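Local coordinates for AtxE2 (Asticcacaulis excentricus, PDB 5TXE), which specifically hydrolyses the isopeptide bond of the threaded lasso peptides astexin-2 and astexin-3, converting them to linear peptides, at residues Val38-Leu43 / Ile454-Thr459; Gln148-Val153 / Ala170-Asp175. The protein carries 1 engineered substitution. One frame throughout, in Å; residues are numbered along the deposited sequence.

Contact 1 of 2, residues Val38-Leu43 / Ile454-Thr459; sequences VTPEVL and ILPLAT
In the alpha/beta-hydrolase domain of this prolyl oligopeptidase relative, the N-terminal helix that begins at Pro40 packs against helix 454-459, which lies in the connection between the neighbouring parallel strands 431-436 and 463-467. Residues from near the start of the chain thus rest on a helix of the hydrolase domain more than 400 residues later. The ring of Pro456 is central to the contact. Its CB lies beside the backbone of the first segment, 4.0 Å from Pro40 CD, and the two proline rings slide past each other in opposite directions. Farther round, Pro456 CG presses on the Thr39 carbonyl group, 3.7 Å from Thr39 C. Pro456 CD meets Leu43 CD2 at 3.8 Å; with CG anti to the backbone N (chi1 179°), Leu43 crosses the ring at about a right angle. Val38 flanks this group, its CG1 standing 4.2 Å from Leu455 CB, and Tyr397 of a loop also touches the Val38 side chain. Thr39 turns away from the contact and caps the first helix: its OG1 accepts a weak bond from Val42 N. Leu647 and Asn651 of helix 643-662 touch Pro40. Polar atoms enter mainly through the Val38 carbonyl, which receives a CA-H...O contact from Pro456 CA at 3.5 Å. The hydroxyl of Thr459 is committed to its own helix, where OG1 donates to Leu455 O at 3.2 Å from above the carbonyl plane.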
ATOM      1  N   VAL A  38       8.525   9.861  20.157  1.00 35.63           N
ATOM      2  CA  VAL A  38       8.021   8.747  19.371  1.00 31.28           C
ATOM      3  C   VAL A  38       9.173   7.882  18.941  1.00 31.47           C
ATOM      4  O   VAL A  38      10.033   8.310  18.133  1.00 34.38           O
ATOM      5  CB  VAL A  38       7.294   9.223  18.136  1.00 37.04           C
ATOM      6  CG1 VAL A  38       6.790   8.037  17.325  1.00 38.84           C
ATOM      7  CG2 VAL A  38       6.107  10.069  18.543  1.00 41.95           C
ATOM      8  N   THR A  39       9.222   6.686  19.530  1.00 32.18           N
ATOM      9  CA  THR A  39      10.296   5.720  19.291  1.00 31.70           C
ATOM     10  C   THR A  39       9.832   4.593  18.379  1.00 30.22           C
ATOM     11  O   THR A  39       8.638   4.488  18.056  1.00 28.83           O
ATOM     12  CB  THR A  39      10.738   5.095  20.590  1.00 33.25           C
ATOM     13  OG1 THR A  39       9.630   4.416  21.143  1.00 29.25           O
ATOM     14  CG2 THR A  39      11.241   6.177  21.574  1.00 37.67           C
ATOM     15  N   PRO A  40      10.774   3.759  17.915  1.00 27.12           N
ATOM     16  CA  PRO A  40      10.301   2.611  17.114  1.00 28.92           C
ATOM     17  C   PRO A  40       9.298   1.713  17.851  1.00 25.51           C
ATOM     18  O   PRO A  40       8.384   1.228  17.248  1.00 23.17           O
ATOM     19  CB  PRO A  40      11.581   1.836  16.834  1.00 27.10           C
ATOM     20  CG  PRO A  40      12.654   2.885  16.886  1.00 27.31           C
ATOM     21  CD  PRO A  40      12.240   3.765  18.023  1.00 29.01           C
ATOM     22  N   GLU A  41       9.459   1.563  19.157  1.00 28.74           N
ATOM     23  CA  GLU A  41       8.533   0.791  20.037  1.00 30.87           C
ATOM     24  C   GLU A  41       7.126   1.393  20.032  1.00 28.41           C
ATOM     25  O   GLU A  41       6.148   0.674  20.007  1.00 28.71           O
ATOM     26  CB  GLU A  41       9.120   0.656  21.484  1.00 33.92           C
ATOM     27  CG  GLU A  41      10.324  -0.342  21.636  1.00 39.10           C
ATOM     28  CD  GLU A  41      11.675   0.145  21.016  1.00 54.58           C
ATOM     29  OE1 GLU A  41      11.903   1.406  20.847  1.00 55.20           O
ATOM     30  OE2 GLU A  41      12.542  -0.739  20.655  1.00 58.64           O
ATOM     31  N   VAL A  42       7.034   2.719  19.997  1.00 28.01           N
ATOM     32  CA  VAL A  42       5.746   3.387  19.936  1.00 27.05           C
ATOM     33  C   VAL A  42       5.141   3.217  18.540  1.00 25.34           C
ATOM     34  O   VAL A  42       3.985   2.853  18.407  1.00 23.93           O
ATOM     35  CB  VAL A  42       5.872   4.896  20.312  1.00 30.94           C
ATOM     36  CG1 VAL A  42       4.527   5.617  20.201  1.00 31.56           C
ATOM     37  CG2 VAL A  42       6.398   5.032  21.740  1.00 34.27           C
ATOM     38  N   LEU A  43       5.946   3.451  17.504  1.00 23.63           N
ATOM     39  CA  LEU A  43       5.445   3.431  16.131  1.00 22.99           C
ATOM     40  C   LEU A  43       4.906   2.061  15.729  1.00 25.06           C
ATOM     41  O   LEU A  43       3.834   1.939  15.142  1.00 22.07           O
ATOM     42  CB  LEU A  43       6.559   3.837  15.179  1.00 23.83           C
ATOM     43  CG  LEU A  43       6.218   3.858  13.702  1.00 24.62           C
ATOM     44  CD1 LEU A  43       5.108   4.881  13.460  1.00 25.24           C
ATOM     45  CD2 LEU A  43       7.443   4.185  12.848  1.00 23.54           C
ATOM     46  N   ILE A 454       9.703   7.079  10.096  1.00 22.80           N
ATOM     47  CA  ILE A 454       9.958   8.464   9.758  1.00 23.25           C
ATOM     48  C   ILE A 454      10.086   9.288  11.019  1.00 24.76           C
ATOM     49  O   ILE A 454      11.086   9.966  11.227  1.00 27.44           O
ATOM     50  CB  ILE A 454       8.825   8.979   8.855  1.00 25.63           C
ATOM     51  CG1 ILE A 454       9.028   8.396   7.482  1.00 22.76           C
ATOM     52  CG2 ILE A 454       8.842  10.517   8.776  1.00 24.65           C
ATOM     53  CD1 ILE A 454       7.815   8.509   6.615  1.00 25.42           C
ATOM     54  N   LEU A 455       9.108   9.184  11.896  1.00 23.77           N
ATOM     55  CA  LEU A 455       9.147  10.007  13.089  1.00 26.49           C
ATOM     56  C   LEU A 455      10.280   9.595  14.003  1.00 27.39           C
ATOM     57  O   LEU A 455      11.000  10.449  14.469  1.00 26.80           O
ATOM     58  CB  LEU A 455       7.759  10.008  13.789  1.00 32.32           C
ATOM     59  CG  LEU A 455       6.554  10.466  12.903  1.00 34.99           C
ATOM     60  CD1 LEU A 455       5.219  10.424  13.679  1.00 33.31           C
ATOM     61  CD2 LEU A 455       6.789  11.877  12.393  1.00 32.65           C
ATOM     62  N   PRO A 456      10.471   8.264  14.256  1.00 27.17           N
ATOM     63  CA  PRO A 456      11.642   7.884  15.009  1.00 26.28           C
ATOM     64  C   PRO A 456      12.968   8.337  14.422  1.00 28.58           C
ATOM     65  O   PRO A 456      13.868   8.694  15.168  1.00 27.55           O
ATOM     66  CB  PRO A 456      11.531   6.377  15.064  1.00 30.84           C
ATOM     67  CG  PRO A 456      10.065   6.097  14.952  1.00 28.52           C
ATOM     68  CD  PRO A 456       9.600   7.107  13.974  1.00 28.16           C
ATOM     69  N   LEU A 457      13.108   8.379  13.094  1.00 28.72           N
ATOM     70  CA  LEU A 457      14.345   8.915  12.516  1.00 28.43           C
ATOM     71  C   LEU A 457      14.530  10.416  12.878  1.00 30.68           C
ATOM     72  O   LEU A 457      15.638  10.871  13.227  1.00 30.41           O
ATOM     73  CB  LEU A 457      14.354   8.769  10.996  1.00 28.03           C
ATOM     74  CG  LEU A 457      14.808   7.414  10.460  1.00 29.15           C
ATOM     75  CD1 LEU A 457      14.477   7.183   8.994  1.00 27.28           C
ATOM     76  CD2 LEU A 457      16.276   7.234  10.679  1.00 29.44           C
ATOM     77  N   ALA A 458      13.457  11.188  12.768  1.00 30.31           N
ATOM     78  CA  ALA A 458      13.530  12.579  13.175  1.00 33.96           C
ATOM     79  C   ALA A 458      13.858  12.687  14.682  1.00 32.00           C
ATOM     80  O   ALA A 458      14.690  13.469  15.062  1.00 34.46           O
ATOM     81  CB  ALA A 458      12.244  13.282  12.876  1.00 31.01           C
ATOM     82  N   THR A 459      13.215  11.886  15.504  1.00 31.29           N
ATOM     83  CA  THR A 459      13.509  11.870  16.902  1.00 33.27           C
ATOM     84  C   THR A 459      14.987  11.599  17.148  1.00 35.58           C
ATOM     85  O   THR A 459      15.571  12.115  18.082  1.00 39.40           O
ATOM     86  CB  THR A 459      12.625  10.865  17.616  1.00 35.74           C
ATOM     87  OG1 THR A 459      11.248  11.295  17.522  1.00 36.01           O
ATOM     88  CG2 THR A 459      13.036  10.711  19.045  1.00 42.92           C
TER

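Contact 2 of 2, residues Gln148-Val153 / Ala170-Asp175; sequences QGRVRV and AYDIED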
ATOM      1  N   GLN A 148      -5.808 -21.050  12.239  1.00 29.26           N
ATOM      2  CA  GLN A 148      -5.125 -22.277  11.790  1.00 35.78           C
ATOM      3  C   GLN A 148      -4.988 -22.361  10.279  1.00 33.75           C
ATOM      4  O   GLN A 148      -5.152 -23.433   9.673  1.00 33.13           O
ATOM      5  CB  GLN A 148      -5.819 -23.586  12.241  1.00 41.10           C
ATOM      6  CG  GLN A 148      -5.444 -24.081  13.611  1.00 50.76           C
ATOM      7  CD  GLN A 148      -6.054 -23.232  14.668  1.00 57.05           C
ATOM      8  OE1 GLN A 148      -7.270 -22.980  14.652  1.00 66.75           O
ATOM      9  NE2 GLN A 148      -5.224 -22.761  15.604  1.00 58.95           N
ATOM     10  N   GLY A 149      -4.651 -21.250   9.661  1.00 33.90           N
ATOM     11  CA  GLY A 149      -4.345 -21.296   8.245  1.00 32.23           C
ATOM     12  C   GLY A 149      -5.582 -21.331   7.374  1.00 32.32           C
ATOM     13  O   GLY A 149      -5.450 -21.442   6.193  1.00 31.53           O
ATOM     14  N   ARG A 150      -6.790 -21.258   7.931  1.00 32.12           N
ATOM     15  CA  ARG A 150      -8.006 -21.446   7.113  1.00 31.56           C
ATOM     16  C   ARG A 150      -8.915 -20.249   7.287  1.00 27.28           C
ATOM     17  O   ARG A 150      -9.205 -19.827   8.406  1.00 25.55           O
ATOM     18  CB  ARG A 150      -8.727 -22.773   7.461  1.00 36.00           C
ATOM     19  CG  ARG A 150     -10.054 -23.082   6.714  1.00 38.41           C
ATOM     20  CD  ARG A 150      -9.926 -23.426   5.215  1.00 45.23           C
ATOM     21  NE  ARG A 150      -8.885 -24.432   4.960  1.00 55.66           N
ATOM     22  CZ  ARG A 150      -9.031 -25.733   5.217  1.00 67.00           C
ATOM     23  NH1 ARG A 150     -10.178 -26.214   5.719  1.00 66.61           N
ATOM     24  NH2 ARG A 150      -8.032 -26.557   4.976  1.00 67.82           N
ATOM     25  N   VAL A 151      -9.388 -19.689   6.174  1.00 26.22           N
ATOM     26  CA  VAL A 151     -10.344 -18.579   6.210  1.00 24.65           C
ATOM     27  C   VAL A 151     -11.806 -19.090   6.259  1.00 26.21           C
ATOM     28  O   VAL A 151     -12.299 -19.789   5.366  1.00 23.66           O
ATOM     29  CB  VAL A 151     -10.204 -17.707   4.971  1.00 24.54           C
ATOM     30  CG1 VAL A 151     -11.165 -16.537   5.048  1.00 26.88           C
ATOM     31  CG2 VAL A 151      -8.769 -17.188   4.883  1.00 24.94           C
ATOM     32  N   ARG A 152     -12.480 -18.675   7.295  1.00 26.84           N
ATOM     33  CA  ARG A 152     -13.878 -19.062   7.524  1.00 29.43           C
ATOM     34  C   ARG A 152     -14.744 -17.801   7.554  1.00 27.28           C
ATOM     35  O   ARG A 152     -14.225 -16.686   7.698  1.00 28.93           O
ATOM     36  CB  ARG A 152     -13.981 -19.701   8.889  1.00 26.65           C
ATOM     37  CG  ARG A 152     -13.165 -20.979   9.039  1.00 29.73           C
ATOM     38  CD  ARG A 152     -13.329 -21.594  10.446  1.00 27.97           C
ATOM     39  NE  ARG A 152     -12.493 -22.774  10.571  1.00 27.93           N
ATOM     40  CZ  ARG A 152     -11.168 -22.763  10.718  1.00 27.67           C
ATOM     41  NH1 ARG A 152     -10.465 -21.641  10.772  1.00 27.14           N
ATOM     42  NH2 ARG A 152     -10.544 -23.903  10.755  1.00 31.34           N
ATOM     43  N   VAL A 153     -16.052 -17.982   7.489  1.00 27.44           N
ATOM     44  CA  VAL A 153     -16.981 -16.890   7.787  1.00 28.38           C
ATOM     45  C   VAL A 153     -17.366 -16.969   9.260  1.00 28.43           C
ATOM     46  O   VAL A 153     -17.767 -18.036   9.755  1.00 25.53           O
ATOM     47  CB  VAL A 153     -18.253 -16.960   6.941  1.00 29.43           C
ATOM     48  CG1 VAL A 153     -19.155 -15.824   7.334  1.00 30.81           C
ATOM     49  CG2 VAL A 153     -17.908 -16.876   5.465  1.00 31.37           C
ATOM     50  N   ALA A 170     -13.308 -27.061   2.744  1.00 40.05           N
ATOM     51  CA  ALA A 170     -11.952 -27.481   2.318  1.00 40.90           C
ATOM     52  C   ALA A 170     -11.110 -26.359   1.673  1.00 42.81           C
ATOM     53  O   ALA A 170      -9.892 -26.473   1.561  1.00 44.97           O
ATOM     54  CB  ALA A 170     -12.045 -28.635   1.341  1.00 41.08           C
ATOM     55  N   TYR A 171     -11.752 -25.264   1.295  1.00 40.06           N
ATOM     56  CA  TYR A 171     -11.074 -24.143   0.663  1.00 36.29           C
ATOM     57  C   TYR A 171     -11.307 -22.923   1.508  1.00 32.63           C
ATOM     58  O   TYR A 171     -12.279 -22.876   2.343  1.00 31.61           O
ATOM     59  CB  TYR A 171     -11.593 -23.966  -0.757  1.00 34.77           C
ATOM     60  CG  TYR A 171     -13.092 -23.944  -0.889  1.00 34.98           C
ATOM     61  CD1 TYR A 171     -13.827 -25.122  -1.082  1.00 38.46           C
ATOM     62  CD2 TYR A 171     -13.769 -22.763  -0.865  1.00 38.35           C
ATOM     63  CE1 TYR A 171     -15.208 -25.106  -1.220  1.00 37.19           C
ATOM     64  CE2 TYR A 171     -15.148 -22.724  -1.000  1.00 42.10           C
ATOM     65  CZ  TYR A 171     -15.860 -23.903  -1.168  1.00 39.20           C
ATOM     66  OH  TYR A 171     -17.205 -23.845  -1.325  1.00 36.90           O
ATOM     67  N   ASP A 172     -10.421 -21.941   1.348  1.00 26.29           N
ATOM     68  CA  ASP A 172     -10.643 -20.660   2.004  1.00 28.31           C
ATOM     69  C   ASP A 172     -11.896 -19.970   1.433  1.00 28.93           C
ATOM     70  O   ASP A 172     -12.062 -19.906   0.190  1.00 25.60           O
ATOM     71  CB  ASP A 172      -9.471 -19.689   1.819  1.00 29.09           C
ATOM     72  CG  ASP A 172      -8.206 -20.126   2.562  1.00 36.24           C
ATOM     73  OD1 ASP A 172      -8.261 -20.790   3.661  1.00 31.28           O
ATOM     74  OD2 ASP A 172      -7.155 -19.727   2.034  1.00 36.48           O
ATOM     75  N   ILE A 173     -12.717 -19.393   2.310  1.00 24.80           N
ATOM     76  CA  ILE A 173     -13.853 -18.649   1.819  1.00 26.16           C
ATOM     77  C   ILE A 173     -13.303 -17.306   1.355  1.00 27.01           C
ATOM     78  O   ILE A 173     -12.524 -16.676   2.081  1.00 25.33           O
ATOM     79  CB  ILE A 173     -14.878 -18.377   2.903  1.00 28.15           C
ATOM     80  CG1 ILE A 173     -15.361 -19.667   3.584  1.00 27.95           C
ATOM     81  CG2 ILE A 173     -16.058 -17.599   2.315  1.00 30.90           C
ATOM     82  CD1 ILE A 173     -15.620 -20.803   2.624  1.00 29.30           C
ATOM     83  N   GLU A 174     -13.774 -16.825   0.208  1.00 28.56           N
ATOM     84  CA  GLU A 174     -13.267 -15.564  -0.393  1.00 30.61           C
ATOM     85  C   GLU A 174     -14.189 -14.387  -0.249  1.00 31.79           C
ATOM     86  O   GLU A 174     -13.740 -13.270  -0.363  1.00 29.46           O
ATOM     87  CB  GLU A 174     -12.908 -15.778  -1.871  1.00 32.88           C
ATOM     88  CG  GLU A 174     -11.685 -16.691  -1.979  1.00 37.19           C
ATOM     89  CD  GLU A 174     -11.306 -17.131  -3.385  1.00 38.60           C
ATOM     90  OE1 GLU A 174     -11.789 -16.520  -4.384  1.00 53.78           O
ATOM     91  OE2 GLU A 174     -10.495 -18.090  -3.496  1.00 36.57           O
ATOM     92  N   ASP A 175     -15.490 -14.632   0.003  1.00 32.36           N
ATOM     93  CA  ASP A 175     -16.446 -13.547   0.178  1.00 31.24           C
ATOM     94  C   ASP A 175     -17.757 -14.118   0.716  1.00 29.16           C
ATOM     95  O   ASP A 175     -18.017 -15.309   0.613  1.00 27.44           O
ATOM     96  CB  ASP A 175     -16.756 -12.860  -1.168  1.00 30.53           C
ATOM     97  CG  ASP A 175     -17.151 -11.388  -1.016  1.00 31.25           C
ATOM     98  OD1 ASP A 175     -17.325 -10.846   0.116  1.00 32.95           O
ATOM     99  OD2 ASP A 175     -17.351 -10.755  -2.060  1.00 35.77           O
TER
HETATM  100  O   HOH W   1     -13.009 -22.293   4.713  1.00 37.32           O
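Two straight backbone-donated hydrogen bonds join neighbouring blades of the beta-propeller, strand 150-157 belonging to one and strand 173-178 to the next. Val151 N donates to Asp172 OD1 (3.0 Å, 172°), meeting the carboxylate from above its plane. Val151 O in turn accepts from Ile173 N at 3.1 Å, and a water bridges this same carbonyl oxygen to Tyr171 O.

The charged contact is looser. Arg150 is bent at chi2 and chi3, which brings its end close to Ala170 and Asp172; Asp172 OD1 lies at the guanidinium edge, 3.9 Å from NE in a long salt bridge, while Ala170 O sits 3.8 Å above the plane over its centre. An alanine in place of Arg150 would remove the guanidinium and would probably weaken the electrostatic hold on the Asp172 carboxylate and take away the flat group whose face lies against the Ala170 carbonyl oxygen.

Apolar packing adds Val153 CG2 against Ile173 CG2 at 3.7 Å, the two side chains crossing at about a right angle, and Leu144 of strand 140-147 touches both residues. With one carboxylate oxygen serving both a backbone N-H and a cationic side chain, Asp172 is likely to remain ionised.

Both contacts are partly buried, but they lie in different domains, their centres 36 Å apart, and share no helix or strand. Contact 1 joins two helices of the hydrolase domain and is closed by apolar surfaces without conventional hydrogen bonds between its segments. Contact 2 sits in the propeller, where adjacent blades meet through backbone N-H groups, a carboxylate and a long ion pair, with aliphatic packing beside them. The sequence separation differs as sharply: residues 148-153 and 170-175 are close neighbours in the chain, nested within the long excursion that 38-43 / 454-459 closes. Neither lies at the annotated catalytic or astexin-binding residues.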